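Local coordinates for prolyl endopeptidase (Myxococcus xanthus, PDB 2BKL), which probably hydrolyses oligopeptides on the carboxyl side of proline, and less readily of alanine, as a serine peptidase of the S9A prolyl oligopeptidase family, at residues V121-W126 with V135-K140; E146-V151 with V164-K169; Y170-W175 with Y183-P188; T202-H207 with L230-S235. One frame throughout, in Å; residues are numbered along the deposited sequence.

Overall arrangement
Following the chain from the N terminus, contact 1 (121-126 with 135-140) closes first, as a beta hairpin of the N-terminal propeller domain. Contact 2 (146-151 with 164-169) opens after it has closed and folds a loop back along the third strand of the same sheet. Contact 3 (170-175 with 183-188) begins the next sheet, of four strands, and contact 4 (202-207 with 230-235) packs that sheet against the one after it. All four run in series; none nests in or crosses another. Contacts 1 and 2 are joined through the neighbouring strands 134-141 and 148-153, contacts 3 and 4 through 181-186 and 203-208. Contacts 1 and 4 do not touch, their centres lying about 17 Å apart.

Contact 1: residues V121-W126 with V135-K140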
loop_
_atom_site.group_PDB
_atom_site.type_symbol
_atom_site.label_atom_id
_atom_site.label_comp_id
_atom_site.label_asym_id
_atom_site.label_seq_id
_atom_site.Cartn_x
_atom_site.Cartn_y
_atom_site.Cartn_z
ATOM N N VAL A 121 -19.794 -4.976 -1.608
ATOM C CA VAL A 121 -19.578 -4.191 -0.395
ATOM C C VAL A 121 -18.560 -4.935 0.456
ATOM O O VAL A 121 -18.732 -6.118 0.739
ATOM C CB VAL A 121 -20.877 -3.951 0.406
ATOM C CG1 VAL A 121 -20.611 -2.980 1.597
ATOM C CG2 VAL A 121 -21.957 -3.404 -0.507
ATOM N N SER A 122 -17.509 -4.236 0.845
ATOM C CA SER A 122 -16.389 -4.820 1.563
ATOM C C SER A 122 -16.245 -4.279 2.986
ATOM O O SER A 122 -16.705 -3.212 3.327
ATOM C CB SER A 122 -15.097 -4.542 0.813
ATOM O OG SER A 122 -15.084 -5.276 -0.394
ATOM N N LEU A 123 -15.542 -5.052 3.796
ATOM C CA LEU A 123 -15.150 -4.646 5.124
ATOM C C LEU A 123 -13.843 -3.878 5.044
ATOM O O LEU A 123 -12.872 -4.344 4.426
ATOM C CB LEU A 123 -14.995 -5.878 6.015
ATOM C CG LEU A 123 -14.362 -5.680 7.387
ATOM C CD1 LEU A 123 -15.237 -4.773 8.268
ATOM C CD2 LEU A 123 -14.140 -7.014 8.044
ATOM N N GLY A 124 -13.796 -2.706 5.653
ATOM C CA GLY A 124 -12.582 -1.932 5.786
ATOM C C GLY A 124 -11.957 -2.090 7.165
ATOM O O GLY A 124 -11.848 -3.195 7.709
ATOM N N THR A 125 -11.514 -0.987 7.743
ATOM C CA THR A 125 -10.967 -0.990 9.086
ATOM C C THR A 125 -11.982 -1.485 10.132
ATOM O O THR A 125 -13.192 -1.260 9.987
ATOM C CB THR A 125 -10.523 0.440 9.456
ATOM O OG1 THR A 125 -9.638 0.396 10.584
ATOM C CG2 THR A 125 -11.699 1.288 9.922
ATOM N N TRP A 126 -11.520 -2.142 11.170
ATOM C CA TRP A 126 -12.344 -2.458 12.308
ATOM C C TRP A 126 -11.556 -2.257 13.597
ATOM O O TRP A 126 -10.335 -2.450 13.622
ATOM C CB TRP A 126 -12.942 -3.870 12.208
ATOM C CG TRP A 126 -11.948 -4.952 11.951
ATOM C CD1 TRP A 126 -11.503 -5.381 10.724
ATOM C CD2 TRP A 126 -11.311 -5.800 12.924
ATOM N NE1 TRP A 126 -10.608 -6.410 10.881
ATOM C CE2 TRP A 126 -10.475 -6.689 12.215
ATOM C CE3 TRP A 126 -11.363 -5.900 14.315
ATOM C CZ2 TRP A 126 -9.690 -7.657 12.859
ATOM C CZ3 TRP A 126 -10.565 -6.855 14.943
ATOM C CH2 TRP A 126 -9.754 -7.716 14.213
ATOM N N VAL A 135 -17.798 -3.491 18.186
ATOM C CA VAL A 135 -16.793 -3.315 17.136
ATOM C C VAL A 135 -17.270 -2.193 16.251
ATOM O O VAL A 135 -18.404 -2.245 15.730
ATOM C CB VAL A 135 -16.533 -4.609 16.319
ATOM C CG1 VAL A 135 -15.510 -4.382 15.204
ATOM C CG2 VAL A 135 -16.054 -5.713 17.247
ATOM N N ALA A 136 -16.427 -1.195 16.056
ATOM C CA ALA A 136 -16.647 -0.139 15.081
ATOM C C ALA A 136 -15.923 -0.538 13.803
ATOM O O ALA A 136 -14.778 -0.976 13.851
ATOM C CB ALA A 136 -16.109 1.170 15.618
ATOM N N PHE A 137 -16.573 -0.404 12.661
ATOM C CA PHE A 137 -16.042 -0.932 11.419
ATOM C C PHE A 137 -16.525 -0.136 10.233
ATOM O O PHE A 137 -17.573 0.505 10.291
ATOM C CB PHE A 137 -16.383 -2.406 11.244
ATOM C CG PHE A 137 -17.831 -2.673 11.041
ATOM C CD1 PHE A 137 -18.662 -2.814 12.132
ATOM C CD2 PHE A 137 -18.373 -2.814 9.778
ATOM C CE1 PHE A 137 -20.001 -3.053 11.985
ATOM C CE2 PHE A 137 -19.710 -3.077 9.630
ATOM C CZ PHE A 137 -20.528 -3.181 10.754
ATOM N N ALA A 138 -15.774 -0.185 9.142
ATOM C CA ALA A 138 -16.125 0.509 7.905
ATOM C C ALA A 138 -16.742 -0.452 6.908
ATOM O O ALA A 138 -16.266 -1.587 6.718
ATOM C CB ALA A 138 -14.919 1.129 7.305
ATOM N N GLN A 139 -17.811 -0.012 6.255
ATOM C CA GLN A 139 -18.320 -0.663 5.039
ATOM C C GLN A 139 -17.915 0.173 3.840
ATOM O O GLN A 139 -18.107 1.388 3.850
ATOM C CB GLN A 139 -19.837 -0.755 5.041
ATOM C CG GLN A 139 -20.476 -1.738 5.949
ATOM C CD GLN A 139 -21.914 -1.979 5.517
ATOM O OE1 GLN A 139 -22.718 -1.048 5.513
ATOM N NE2 GLN A 139 -22.220 -3.198 5.103
ATOM N N LYS A 140 -17.382 -0.471 2.800
ATOM C CA LYS A 140 -16.788 0.215 1.641
ATOM C C LYS A 140 -17.349 -0.373 0.349
ATOM O O LYS A 140 -16.971 -1.488 -0.021
ATOM C CB LYS A 140 -15.274 0.034 1.652
ATOM C CG LYS A 140 -14.604 0.578 2.915
ATOM C CD LYS A 140 -13.108 0.787 2.827
ATOM C CE LYS A 140 -12.389 -0.368 2.232
ATOM N NZ LYS A 140 -11.003 0.038 1.868
#
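Leu123 and Phe137 cross at about a right angle on one face of the sheet: Leu123 CD1 reaches Phe137 CB at 4.0 Å and comes obliquely to the ring at CD2. The ring itself leads away from strand 121-126, toward Trp159, which it meets edge-to-face. On the same face Trp126 touches through its root alone, CB lying 3.9 Å from Phe137 CB and also against Val135 CG1. Its CG sits between the backbone N and the carbonyl carbon (chi1 52°), and the indole turns off toward Phe83 and Val85. Val121 CG1 packs on Gln139 NE2, the two side chains crossing obliquely. The strands form an antiparallel beta hairpin of the propeller domain, with Ser122 and Lys140 a hydrogen-bonded pair on the other face. A beta bulge shifts the register between Leu123 and Trp126, so that Gly124 N gives a nearly straight bond to Ala138 O (2.9 Å, 178° at the hydrogen), whereas Ala138 N turns to Thr125 O (2.9 Å). Lys140 runs over the bulge, its CE 3.9 Å from Gly124 CA, where a side chain on the glycine would collide with it. Ser122 OG bonds outside the hairpin to Lys93 and Asp655.

Contact 2: residues E146-V151 with V164-K169; sequences EAVLHV and VIEGGK
Leu149, the residue most covered here, faces Ile165 across a single antiparallel bridge. Its N gives a 2.9 Å bond to Ile165 O, and its O takes one of the same length from Ile165 N. The two CB atoms lie 4.2 Å apart. Leu149 CG, anti to the carbonyl carbon (chi1 -57°), also rests near Gly168 CA; a side chain at Gly168 would run into it, and the positive phi of the preceding Gly167 likewise suits glycine. Just ahead of the strand, Ala147 O accepts a bond from Gly168 N at 3.0 Å.

Lys169 and Glu146 cross at about a right angle. Lys169 CE comes 3.6 Å from Glu146 OE1, but NZ stays at 4.2 Å, beyond a salt bridge, and a water joins the two by accepting from NZ and donating to OE1. The glutamate has its ion pair elsewhere, with Arg198. A second water accepts from the N atoms of Ala147 and Lys169, so the backbone of both segments shares it. Lys169, next after the two glycines, belongs to the pocket that binds the Z-Ala-Pro ligand.

At the other end Val164 CG1 touches both Val148 CG1 and His150 CE1, each at 3.8 Å.

On its other edge strand 148-153 pairs with strand 134-141 in the propeller sheet, Val148 with Gln139 and His150 with Phe137, while Leu149 and Ile165 pack on Tyr184 of strand 181-186 in the next sheet.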
loop_
_atom_site.group_PDB
_atom_site.type_symbol
_atom_site.label_atom_id
_atom_site.label_comp_id
_atom_site.label_asym_id
_atom_site.label_seq_id
_atom_site.Cartn_x
_atom_site.Cartn_y
_atom_site.Cartn_z
ATOM N N GLU A 146 -14.041 5.318 -0.116
ATOM C CA GLU A 146 -15.175 5.911 0.557
ATOM C C GLU A 146 -15.722 4.870 1.535
ATOM O O GLU A 146 -15.924 3.698 1.175
ATOM C CB GLU A 146 -16.274 6.343 -0.448
ATOM C CG GLU A 146 -17.288 7.340 0.123
ATOM C CD GLU A 146 -16.689 8.713 0.436
ATOM O OE1 GLU A 146 -15.693 9.093 -0.194
ATOM O OE2 GLU A 146 -17.217 9.423 1.335
ATOM N N ALA A 147 -15.989 5.302 2.758
ATOM C CA ALA A 147 -16.379 4.393 3.831
ATOM C C ALA A 147 -17.449 5.003 4.740
ATOM O O ALA A 147 -17.442 6.204 5.006
ATOM C CB ALA A 147 -15.165 4.028 4.678
ATOM N N VAL A 148 -18.309 4.141 5.259
ATOM C CA VAL A 148 -19.264 4.513 6.285
ATOM C C VAL A 148 -18.982 3.683 7.516
ATOM O O VAL A 148 -18.882 2.459 7.441
ATOM C CB VAL A 148 -20.714 4.283 5.765
ATOM C CG1 VAL A 148 -21.768 4.561 6.842
ATOM C CG2 VAL A 148 -20.954 5.104 4.500
ATOM N N LEU A 149 -18.877 4.348 8.670
ATOM C CA LEU A 149 -18.672 3.635 9.931
ATOM C C LEU A 149 -19.973 3.130 10.522
ATOM O O LEU A 149 -20.994 3.839 10.508
ATOM C CB LEU A 149 -17.987 4.550 10.944
ATOM C CG LEU A 149 -16.640 5.159 10.519
ATOM C CD1 LEU A 149 -16.116 6.079 11.584
ATOM C CD2 LEU A 149 -15.642 4.014 10.179
ATOM N N HIS A 150 -19.924 1.913 11.035
ATOM C CA HIS A 150 -20.998 1.248 11.749
ATOM C C HIS A 150 -20.472 0.687 13.048
ATOM O O HIS A 150 -19.243 0.577 13.266
ATOM C CB HIS A 150 -21.538 0.098 10.893
ATOM C CG HIS A 150 -22.284 0.559 9.687
ATOM N ND1 HIS A 150 -23.648 0.759 9.694
ATOM C CD2 HIS A 150 -21.859 0.866 8.439
ATOM C CE1 HIS A 150 -24.032 1.156 8.492
ATOM N NE2 HIS A 150 -22.970 1.260 7.719
ATOM N N VAL A 151 -21.376 0.304 13.934
ATOM C CA VAL A 151 -21.009 -0.372 15.159
ATOM C C VAL A 151 -21.889 -1.579 15.338
ATOM O O VAL A 151 -23.117 -1.487 15.159
ATOM C CB VAL A 151 -21.150 0.567 16.405
ATOM C CG1 VAL A 151 -20.785 -0.177 17.696
ATOM C CG2 VAL A 151 -20.346 1.824 16.257
ATOM N N VAL A 164 -24.008 5.443 12.936
ATOM C CA VAL A 164 -23.739 5.276 11.520
ATOM C C VAL A 164 -23.177 6.603 11.056
ATOM O O VAL A 164 -23.843 7.636 11.176
ATOM C CB VAL A 164 -25.000 4.947 10.714
ATOM C CG1 VAL A 164 -24.666 4.854 9.219
ATOM C CG2 VAL A 164 -25.672 3.674 11.229
ATOM N N ILE A 165 -21.946 6.596 10.559
ATOM C CA ILE A 165 -21.266 7.825 10.242
ATOM C C ILE A 165 -20.693 7.799 8.830
ATOM O O ILE A 165 -19.723 7.069 8.537
ATOM C CB ILE A 165 -20.143 8.112 11.263
ATOM C CG1 ILE A 165 -20.583 7.928 12.722
ATOM C CG2 ILE A 165 -19.626 9.508 11.063
ATOM C CD1 ILE A 165 -19.463 8.061 13.725
ATOM N N GLU A 166 -21.280 8.577 7.925
ATOM C CA GLU A 166 -20.696 8.748 6.601
ATOM C C GLU A 166 -19.436 9.633 6.681
ATOM O O GLU A 166 -19.170 10.275 7.690
ATOM C CB GLU A 166 -21.742 9.287 5.604
ATOM C CG GLU A 166 -22.920 8.321 5.449
ATOM C CD GLU A 166 -23.852 8.583 4.267
ATOM O OE1 GLU A 166 -23.466 9.287 3.316
ATOM O OE2 GLU A 166 -24.980 8.036 4.295
ATOM N N GLY A 167 -18.637 9.621 5.641
ATOM C CA GLY A 167 -17.415 10.379 5.641
ATOM C C GLY A 167 -16.276 9.776 6.443
ATOM O O GLY A 167 -15.380 10.505 6.895
ATOM N N GLY A 168 -16.259 8.445 6.546
ATOM C CA GLY A 168 -15.251 7.745 7.308
ATOM C C GLY A 168 -14.043 7.240 6.563
ATOM O O GLY A 168 -13.292 6.433 7.112
ATOM N N LYS A 169 -13.816 7.733 5.345
ATOM C CA LYS A 169 -12.693 7.300 4.530
ATOM C C LYS A 169 -11.359 7.176 5.295
ATOM O O LYS A 169 -10.628 6.172 5.136
ATOM C CB LYS A 169 -12.464 8.287 3.369
ATOM C CG LYS A 169 -11.218 8.009 2.559
ATOM C CD LYS A 169 -10.992 9.034 1.417
ATOM C CE LYS A 169 -12.103 9.047 0.441
ATOM N NZ LYS A 169 -11.641 9.787 -0.820
HETATM O O HOH W 1 -15.956 8.298 3.361
HETATM O O HOH W 2 -13.902 8.924 -2.278
HETATM O O HOH W 3 -19.003 8.561 3.043
#

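Contact 3: residues Y170-W175 with Y183-P188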
loop_
_atom_site.group_PDB
_atom_site.type_symbol
_atom_site.label_atom_id
_atom_site.label_comp_id
_atom_site.label_asym_id
_atom_site.label_seq_id
_atom_site.Cartn_x
_atom_site.Cartn_y
_atom_site.Cartn_z
ATOM N N TYR A 170 -11.022 8.219 6.054
ATOM C CA TYR A 170 -9.734 8.291 6.734
ATOM C C TYR A 170 -9.757 7.775 8.162
ATOM O O TYR A 170 -8.714 7.812 8.842
ATOM C CB TYR A 170 -9.174 9.714 6.686
ATOM C CG TYR A 170 -8.913 10.238 5.293
ATOM C CD1 TYR A 170 -8.109 9.542 4.405
ATOM C CD2 TYR A 170 -9.437 11.451 4.862
ATOM C CE1 TYR A 170 -7.855 10.042 3.126
ATOM C CE2 TYR A 170 -9.202 11.940 3.566
ATOM C CZ TYR A 170 -8.422 11.227 2.710
ATOM O OH TYR A 170 -8.209 11.712 1.413
ATOM N N ALA A 171 -10.904 7.280 8.625
ATOM C CA ALA A 171 -11.073 6.950 10.053
ATOM C C ALA A 171 -10.440 5.629 10.453
ATOM O O ALA A 171 -10.586 4.611 9.767
ATOM C CB ALA A 171 -12.550 6.916 10.452
ATOM N N THR A 172 -9.774 5.658 11.602
ATOM C CA THR A 172 -9.427 4.449 12.350
ATOM C C THR A 172 -9.915 4.715 13.775
ATOM O O THR A 172 -9.261 5.476 14.507
ATOM C CB THR A 172 -7.931 4.164 12.312
ATOM O OG1 THR A 172 -7.186 5.357 12.574
ATOM C CG2 THR A 172 -7.470 3.777 10.951
ATOM N N PRO A 173 -11.059 4.155 14.185
ATOM C CA PRO A 173 -11.609 4.518 15.491
ATOM C C PRO A 173 -10.671 4.214 16.658
ATOM O O PRO A 173 -10.083 3.116 16.766
ATOM C CB PRO A 173 -12.888 3.680 15.586
ATOM C CG PRO A 173 -13.275 3.469 14.133
ATOM C CD PRO A 173 -11.961 3.239 13.454
ATOM N N LYS A 174 -10.515 5.219 17.520
ATOM C CA LYS A 174 -9.782 5.100 18.783
ATOM C C LYS A 174 -10.787 5.136 19.928
ATOM O O LYS A 174 -11.234 6.203 20.322
ATOM C CB LYS A 174 -8.792 6.245 18.975
ATOM C CG LYS A 174 -7.369 6.069 18.439
ATOM C CD LYS A 174 -7.287 5.996 16.946
ATOM C CE LYS A 174 -7.715 7.268 16.246
ATOM N NZ LYS A 174 -7.355 7.246 14.765
ATOM N N TRP A 175 -11.135 3.967 20.446
ATOM C CA TRP A 175 -12.039 3.845 21.580
ATOM C C TRP A 175 -11.431 4.391 22.864
ATOM O O TRP A 175 -10.255 4.148 23.156
ATOM C CB TRP A 175 -12.408 2.404 21.799
ATOM C CG TRP A 175 -13.249 1.771 20.772
ATOM C CD1 TRP A 175 -12.844 1.020 19.712
ATOM C CD2 TRP A 175 -14.682 1.745 20.762
ATOM N NE1 TRP A 175 -13.937 0.565 19.023
ATOM C CE2 TRP A 175 -15.078 0.981 19.659
ATOM C CE3 TRP A 175 -15.675 2.300 21.585
ATOM C CZ2 TRP A 175 -16.425 0.757 19.347
ATOM C CZ3 TRP A 175 -16.993 2.082 21.282
ATOM C CH2 TRP A 175 -17.358 1.304 20.175
ATOM N N TYR A 183 -12.760 8.379 19.206
ATOM C CA TYR A 183 -12.221 9.440 18.349
ATOM C C TYR A 183 -12.056 8.923 16.940
ATOM O O TYR A 183 -11.710 7.767 16.729
ATOM C CB TYR A 183 -10.853 9.883 18.864
ATOM C CG TYR A 183 -10.887 10.581 20.208
ATOM C CD1 TYR A 183 -11.110 11.961 20.314
ATOM C CD2 TYR A 183 -10.651 9.880 21.386
ATOM C CE1 TYR A 183 -11.124 12.585 21.508
ATOM C CE2 TYR A 183 -10.699 10.512 22.604
ATOM C CZ TYR A 183 -10.916 11.867 22.657
ATOM O OH TYR A 183 -10.947 12.542 23.854
ATOM N N TYR A 184 -12.268 9.775 15.954
ATOM C CA TYR A 184 -12.110 9.354 14.564
ATOM C C TYR A 184 -11.928 10.556 13.648
ATOM O O TYR A 184 -12.260 11.687 13.992
ATOM C CB TYR A 184 -13.305 8.495 14.086
ATOM C CG TYR A 184 -14.590 9.286 13.988
ATOM C CD1 TYR A 184 -15.305 9.684 15.114
ATOM C CD2 TYR A 184 -15.039 9.749 12.771
ATOM C CE1 TYR A 184 -16.466 10.457 15.013
ATOM C CE2 TYR A 184 -16.203 10.511 12.664
ATOM C CZ TYR A 184 -16.900 10.883 13.787
ATOM O OH TYR A 184 -18.037 11.652 13.685
ATOM N N GLU A 185 -11.410 10.264 12.468
ATOM C CA GLU A 185 -11.139 11.220 11.396
ATOM C C GLU A 185 -12.341 11.249 10.472
ATOM O O GLU A 185 -12.774 10.214 9.975
ATOM C CB GLU A 185 -9.929 10.776 10.605
ATOM C CG GLU A 185 -8.625 10.631 11.379
ATOM C CD GLU A 185 -8.551 9.525 12.442
ATOM O OE1 GLU A 185 -9.193 8.480 12.341
ATOM O OE2 GLU A 185 -7.817 9.700 13.460
ATOM N N TRP A 186 -12.893 12.447 10.260
ATOM C CA TRP A 186 -14.169 12.636 9.581
ATOM C C TRP A 186 -14.033 13.607 8.404
ATOM O O TRP A 186 -13.359 14.627 8.516
ATOM C CB TRP A 186 -15.196 13.216 10.571
ATOM C CG TRP A 186 -16.551 13.340 9.987
ATOM C CD1 TRP A 186 -17.378 12.332 9.558
ATOM C CD2 TRP A 186 -17.269 14.553 9.777
ATOM N NE1 TRP A 186 -18.557 12.859 9.079
ATOM C CE2 TRP A 186 -18.522 14.215 9.222
ATOM C CE3 TRP A 186 -16.985 15.895 10.015
ATOM C CZ2 TRP A 186 -19.476 15.179 8.888
ATOM C CZ3 TRP A 186 -17.934 16.853 9.688
ATOM C CH2 TRP A 186 -19.155 16.487 9.134
ATOM N N LEU A 187 -14.723 13.313 7.301
ATOM C CA LEU A 187 -14.877 14.250 6.181
ATOM C C LEU A 187 -16.326 14.691 6.075
ATOM O O LEU A 187 -17.237 13.864 6.166
ATOM C CB LEU A 187 -14.487 13.591 4.868
ATOM C CG LEU A 187 -13.016 13.284 4.668
ATOM C CD1 LEU A 187 -12.809 12.399 3.473
ATOM C CD2 LEU A 187 -12.228 14.560 4.484
ATOM N N PRO A 188 -16.568 15.984 5.875
ATOM C CA PRO A 188 -17.938 16.476 5.677
ATOM C C PRO A 188 -18.442 16.038 4.296
ATOM O O PRO A 188 -17.632 15.731 3.432
ATOM C CB PRO A 188 -17.753 17.998 5.749
ATOM C CG PRO A 188 -16.429 18.205 5.204
ATOM C CD PRO A 188 -15.579 17.072 5.748
HETATM O O HOH W 4 -12.631 10.237 7.202
#
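Tyr183 pairs with Lys174 in an antiparallel hydrogen-bonded bridge, Tyr183 O accepting from Lys174 N at 2.9 Å in a nearly straight bond and Tyr183 N giving one back to Lys174 O. This is the hairpin of strands 174-175 and 181-186, which opens one sheet of the propeller domain. Tyr184 lays its CB 4.0 Å from Ala171 CB; its CG, placed between the backbone N and the carbonyl carbon (chi1 68°), carries the ring away, to bonds of its hydroxyl with Asp216 and Arg205. Glu185 points across and has the largest buried surface of the contact. Its OE2 makes a salt bridge of 2.8 Å to Lys174 NZ, which arrives on the syn side of the carboxylate, while OE1 receives Thr172 N at 3.0 Å nearly along the C-O axis. NZ also bonds to Thr172 O and OG1, and Ser232 shares the pair, through its O to NZ and its OG to OE2; the acceptors round NZ outnumber its three N-H groups and must share them. A methionine in place of Lys174 would probably leave the carboxylate without its counter-charge and Thr172 O without that donor. Farther on, Leu187 meets the pocket residue Tyr170, which touches the bound Z-Ala-Pro: Leu187 CD1 sits 3.6 Å from Tyr170 CE2, obliquely to the ring.

Contact 4: residues T202-H207 with L230-S235; sequences TTIRYH and LQSDLS
Leu230 packs from strand 229-234 against Thr202 and Ile204. Its CB lies 4.2 Å from both CB and CG2 of Thr202, the two side chains sliding past each other in opposite directions. CG, anti to the backbone N (chi1 -170°), comes 4.1 Å from Ile204 CD1. At the tip, CD2 meets Thr202 O at 3.4 Å and Ile204 CG1 at 3.8 Å, while other neighbours of the leucine, Val243 and Ile245, lie on the next strand of its own sheet. Ile204 continues the seam: its CG2 and CD1 are each 3.9 Å from Ser232 CB. An alanine at Ile204 would probably open a gap between the two strands and leave the leucine tip and the serine CB short of packing. The strands belong to successive sheets of the propeller and run roughly the same way (33° between them); the axes of the two short segments come to 7.2 Å, so they touch by side chains and not as pairing strands. Their polar links are few: one water lies 2.8 Å from Thr202 OG1 and accepts from Leu230 N, and Ser232 OG bonds to Glu185 in the sheet of strand 203-208. Chiefly apolar, the contact joins the two sheets by side-chain packing, and the hydroxyls of Thr202 and Ser232 find partners in water and in Glu185.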
loop_
_atom_site.group_PDB
_atom_site.type_symbol
_atom_site.label_atom_id
_atom_site.label_comp_id
_atom_site.label_asym_id
_atom_site.label_seq_id
_atom_site.Cartn_x
_atom_site.Cartn_y
_atom_site.Cartn_z
ATOM N N THR A 202 -10.567 17.119 6.472
ATOM C CA THR A 202 -10.566 16.136 7.551
ATOM C C THR A 202 -10.595 16.835 8.874
ATOM O O THR A 202 -9.778 17.741 9.111
ATOM C CB THR A 202 -9.313 15.251 7.484
ATOM O OG1 THR A 202 -9.191 14.678 6.168
ATOM C CG2 THR A 202 -9.436 14.061 8.409
ATOM N N THR A 203 -11.435 16.318 9.757
ATOM C CA THR A 203 -11.583 16.821 11.090
ATOM C C THR A 203 -11.485 15.672 12.079
ATOM O O THR A 203 -11.861 14.553 11.765
ATOM C CB THR A 203 -12.962 17.499 11.173
ATOM O OG1 THR A 203 -13.023 18.517 10.143
ATOM C CG2 THR A 203 -13.129 18.238 12.429
ATOM N N ILE A 204 -11.000 15.929 13.278
ATOM C CA ILE A 204 -11.098 14.922 14.326
ATOM C C ILE A 204 -12.352 15.167 15.138
ATOM O O ILE A 204 -12.561 16.290 15.577
ATOM C CB ILE A 204 -9.876 14.920 15.247
ATOM C CG1 ILE A 204 -8.566 14.870 14.462
ATOM C CG2 ILE A 204 -9.980 13.774 16.271
ATOM C CD1 ILE A 204 -8.382 13.720 13.523
ATOM N N ARG A 205 -13.187 14.131 15.273
ATOM C CA ARG A 205 -14.416 14.182 16.060
ATOM C C ARG A 205 -14.439 13.074 17.114
ATOM O O ARG A 205 -13.642 12.155 17.062
ATOM C CB ARG A 205 -15.643 14.089 15.160
ATOM C CG ARG A 205 -15.698 15.246 14.136
ATOM C CD ARG A 205 -17.109 15.612 13.715
ATOM N NE ARG A 205 -17.847 14.464 13.207
ATOM C CZ ARG A 205 -19.115 14.528 12.777
ATOM N NH1 ARG A 205 -19.748 15.705 12.763
ATOM N NH2 ARG A 205 -19.745 13.436 12.363
ATOM N N TYR A 206 -15.343 13.202 18.077
ATOM C CA TYR A 206 -15.585 12.158 19.076
ATOM C C TYR A 206 -17.026 11.746 18.952
ATOM O O TYR A 206 -17.931 12.588 19.022
ATOM C CB TYR A 206 -15.306 12.595 20.515
ATOM C CG TYR A 206 -15.450 11.442 21.495
ATOM C CD1 TYR A 206 -14.407 10.582 21.708
ATOM C CD2 TYR A 206 -16.628 11.194 22.171
ATOM C CE1 TYR A 206 -14.516 9.496 22.564
ATOM C CE2 TYR A 206 -16.751 10.113 23.036
ATOM C CZ TYR A 206 -15.677 9.273 23.236
ATOM O OH TYR A 206 -15.818 8.198 24.091
ATOM N N HIS A 207 -17.257 10.460 18.778
ATOM C CA HIS A 207 -18.609 9.931 18.696
ATOM C C HIS A 207 -18.929 9.199 19.999
ATOM O O HIS A 207 -18.235 8.248 20.378
ATOM C CB HIS A 207 -18.787 8.969 17.534
ATOM C CG HIS A 207 -20.167 8.414 17.482
ATOM N ND1 HIS A 207 -21.264 9.236 17.409
ATOM C CD2 HIS A 207 -20.641 7.155 17.598
ATOM C CE1 HIS A 207 -22.361 8.500 17.442
ATOM N NE2 HIS A 207 -22.019 7.236 17.548
ATOM N N LEU A 230 -4.718 14.597 8.314
ATOM C CA LEU A 230 -4.884 14.833 9.742
ATOM C C LEU A 230 -5.230 13.500 10.386
ATOM O O LEU A 230 -6.164 12.836 9.963
ATOM C CB LEU A 230 -6.012 15.835 9.962
ATOM C CG LEU A 230 -6.179 16.375 11.377
ATOM C CD1 LEU A 230 -5.060 17.349 11.734
ATOM C CD2 LEU A 230 -7.534 17.056 11.508
ATOM N N GLN A 231 -4.480 13.101 11.404
ATOM C CA GLN A 231 -4.713 11.816 12.051
ATOM C C GLN A 231 -4.626 11.949 13.551
ATOM O O GLN A 231 -3.854 12.751 14.070
ATOM C CB GLN A 231 -3.656 10.818 11.572
ATOM C CG GLN A 231 -4.022 9.355 11.757
ATOM C CD GLN A 231 -2.951 8.429 11.213
ATOM O OE1 GLN A 231 -2.325 8.721 10.173
ATOM N NE2 GLN A 231 -2.713 7.316 11.918
ATOM N N SER A 232 -5.448 11.189 14.264
ATOM C CA SER A 232 -5.418 11.205 15.735
ATOM C C SER A 232 -4.970 9.855 16.291
ATOM O O SER A 232 -5.007 8.834 15.607
ATOM C CB SER A 232 -6.766 11.613 16.319
ATOM O OG SER A 232 -7.755 10.622 16.125
ATOM N N ASP A 233 -4.542 9.879 17.554
ATOM C CA ASP A 233 -4.295 8.644 18.299
ATOM C C ASP A 233 -4.542 8.910 19.774
ATOM O O ASP A 233 -4.568 10.060 20.198
ATOM C CB ASP A 233 -2.863 8.163 18.079
ATOM C CG ASP A 233 -2.680 6.654 18.310
ATOM O OD1 ASP A 233 -3.686 5.948 18.595
ATOM O OD2 ASP A 233 -1.550 6.092 18.240
ATOM N N LEU A 234 -4.741 7.855 20.541
ATOM C CA LEU A 234 -5.112 7.955 21.953
ATOM C C LEU A 234 -4.306 6.927 22.732
ATOM O O LEU A 234 -4.217 5.781 22.329
ATOM C CB LEU A 234 -6.615 7.696 22.159
ATOM C CG LEU A 234 -7.124 7.901 23.591
ATOM C CD1 LEU A 234 -7.103 9.371 24.013
ATOM C CD2 LEU A 234 -8.541 7.320 23.773
ATOM N N SER A 235 -3.729 7.339 23.858
ATOM C CA SER A 235 -3.019 6.398 24.702
ATOM C C SER A 235 -3.995 5.411 25.331
ATOM O O SER A 235 -5.176 5.676 25.463
ATOM C CB SER A 235 -2.228 7.146 25.801
ATOM O OG SER A 235 -3.082 7.824 26.694
HETATM O O HOH W 5 -6.694 13.412 6.306
#